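Local structure of putative peptidase (Bacteroides fragilis, 5DYN) at the interface of chains A and B. The protein cleaves peptide bonds as a clostripain-family cysteine protease, activating the Bacteroides fragilis toxin. Sequence-based numbering; all coordinates share one arbitrary frame. Chains: chain A, Putative peptidase; chain B, Putative peptidase.

The interface of chains A and B. Residues chain A 23, 90, 95, 115-118; chain B 2-4, 10.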
# COMPACT_ATOMS: atom_id res chain seq x y z
N ILE A 23 -3.27 12.27 -3.11
CA ILE A 23 -4.63 12.64 -2.77
C ILE A 23 -4.60 13.24 -1.37
O ILE A 23 -4.81 12.55 -0.38
CB ILE A 23 -5.58 11.44 -2.84
CG1 ILE A 23 -5.44 10.74 -4.19
CG2 ILE A 23 -7.02 11.88 -2.60
CD1 ILE A 23 -6.24 9.45 -4.31
N ALA A 90 -9.65 11.24 -6.49
CA ALA A 90 -9.92 9.84 -6.18
C ALA A 90 -10.82 9.23 -7.24
O ALA A 90 -11.30 8.10 -7.09
CB ALA A 90 -10.56 9.72 -4.80
N MET A 95 -7.51 10.23 -12.44
CA MET A 95 -6.22 9.57 -12.25
C MET A 95 -5.65 9.11 -13.59
O MET A 95 -4.45 9.24 -13.82
CB MET A 95 -6.35 8.39 -11.29
CG MET A 95 -5.08 7.58 -11.14
SD MET A 95 -5.14 6.36 -9.82
CE MET A 95 -4.80 7.39 -8.39
N PHE A 115 1.69 6.07 -4.18
CA PHE A 115 0.32 6.40 -3.84
C PHE A 115 0.24 7.01 -2.45
O PHE A 115 0.48 6.35 -1.44
CB PHE A 115 -0.55 5.14 -3.94
CG PHE A 115 -0.61 4.58 -5.33
CD1 PHE A 115 0.35 3.69 -5.78
CD2 PHE A 115 -1.63 4.95 -6.20
CE1 PHE A 115 0.30 3.17 -7.06
CE2 PHE A 115 -1.68 4.43 -7.48
CZ PHE A 115 -0.72 3.54 -7.91
N TRP A 116 -0.09 8.30 -2.42
CA TRP A 116 0.02 9.13 -1.23
C TRP A 116 -1.35 9.63 -0.77
O TRP A 116 -1.88 10.58 -1.36
CB TRP A 116 0.95 10.32 -1.52
CG TRP A 116 1.52 11.04 -0.32
CD1 TRP A 116 2.80 10.96 0.14
CD2 TRP A 116 0.84 11.97 0.54
NE1 TRP A 116 2.96 11.77 1.24
CE2 TRP A 116 1.77 12.40 1.50
CE3 TRP A 116 -0.47 12.47 0.59
CZ2 TRP A 116 1.44 13.30 2.51
CZ3 TRP A 116 -0.80 13.36 1.59
CH2 TRP A 116 0.16 13.77 2.54
N SER A 117 -1.91 9.00 0.25
CA SER A 117 -3.20 9.41 0.82
C SER A 117 -3.57 8.58 2.05
O SER A 117 -2.73 7.90 2.62
CB SER A 117 -4.31 9.28 -0.23
OG SER A 117 -5.46 10.00 0.16
N HIS A 118 -4.84 8.65 2.44
CA HIS A 118 -5.38 7.74 3.43
C HIS A 118 -5.63 6.38 2.78
O HIS A 118 -5.84 6.30 1.57
CB HIS A 118 -6.68 8.27 4.04
CG HIS A 118 -6.47 9.30 5.10
ND1 HIS A 118 -5.76 9.05 6.26
CD2 HIS A 118 -6.89 10.59 5.20
CE1 HIS A 118 -5.74 10.13 7.01
NE2 HIS A 118 -6.43 11.08 6.39
N PHE B 2 -8.78 3.23 -1.37
CA PHE B 2 -7.59 4.05 -1.24
C PHE B 2 -7.89 5.49 -1.63
O PHE B 2 -8.64 5.75 -2.58
CB PHE B 2 -6.43 3.53 -2.09
CG PHE B 2 -5.36 4.55 -2.33
CD1 PHE B 2 -4.47 4.88 -1.31
CD2 PHE B 2 -5.26 5.21 -3.54
CE1 PHE B 2 -3.50 5.84 -1.51
CE2 PHE B 2 -4.28 6.17 -3.75
CZ PHE B 2 -3.41 6.49 -2.73
N GLY B 3 -7.29 6.43 -0.91
CA GLY B 3 -7.41 7.83 -1.23
C GLY B 3 -8.70 8.45 -0.73
O GLY B 3 -9.78 7.89 -0.91
N GLN B 4 -8.58 9.61 -0.10
CA GLN B 4 -9.74 10.39 0.30
C GLN B 4 -9.63 11.81 -0.24
O GLN B 4 -8.75 12.57 0.15
CB GLN B 4 -9.88 10.42 1.82
CG GLN B 4 -11.00 11.33 2.29
CD GLN B 4 -11.05 11.46 3.80
OE1 GLN B 4 -10.04 11.29 4.49
NE2 GLN B 4 -12.24 11.76 4.33
N MET B 10 -11.56 6.14 -3.49
CA MET B 10 -11.42 5.31 -4.68
C MET B 10 -11.45 3.82 -4.34
O MET B 10 -10.58 3.32 -3.62
CB MET B 10 -10.14 5.65 -5.44
CG MET B 10 -9.98 4.91 -6.76
SD MET B 10 -8.63 5.53 -7.78
CE MET B 10 -7.35 5.70 -6.54
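The outer end of the B:Phe2 ring (CE1, CZ, CE2) reaches between groups of chain A. CB of A:Phe115 stands off the rim on one side of the ring plane, 3.4 Å from the tip CZ; the A:Phe115 ring itself stands nearly perpendicular. Off the rim on the other side stand CB of A:Ser117, near CE1, and CD1 of A:Ile23, 3.9 Å from CE2. The B:Phe2 edge at CD2 meets the in-plane methyl CE of B:Met10, from its own chain. A flat apolar group suits this place mainly through its rim.

The chains are two pieces of one clostripain-family protease, and this contact helps hold them together around A:His118. Strand 2-5 of chain B is pinned to the loop following strand 110-116 of chain A. B:Gly3 N gives a fairly straight bond to the carbonyl O of A:His118, at 2.9 Å. Glycine fits because its phi is positive (81°) and its bare CA packs against A:Ser117 CB. With OG anti to its backbone N (chi1 -164°), the serine hydroxyl donates to the in-plane lone pair of A:Ile23 O. It also accepts B:Gln4 N at 3.2 Å, linking the ends of two chain A strands to chain B.

A:His118, in the family's His-Gly motif, is the catalytic histidine, and these bonds should help position its backbone. The extended B:Gln4 runs alongside its ring, with OE1 off the ring plane, 3.3 Å from CD2. The A:Ala90 carbonyl O lies beside B:Met10 CB and CG, its small CB methyl facing the B:Met10 backbone. The flexible thioethers of B:Met10 and A:Met95, both bent at chi3, cross at about a right angle, their CE methyls meeting 3.6 Å apart.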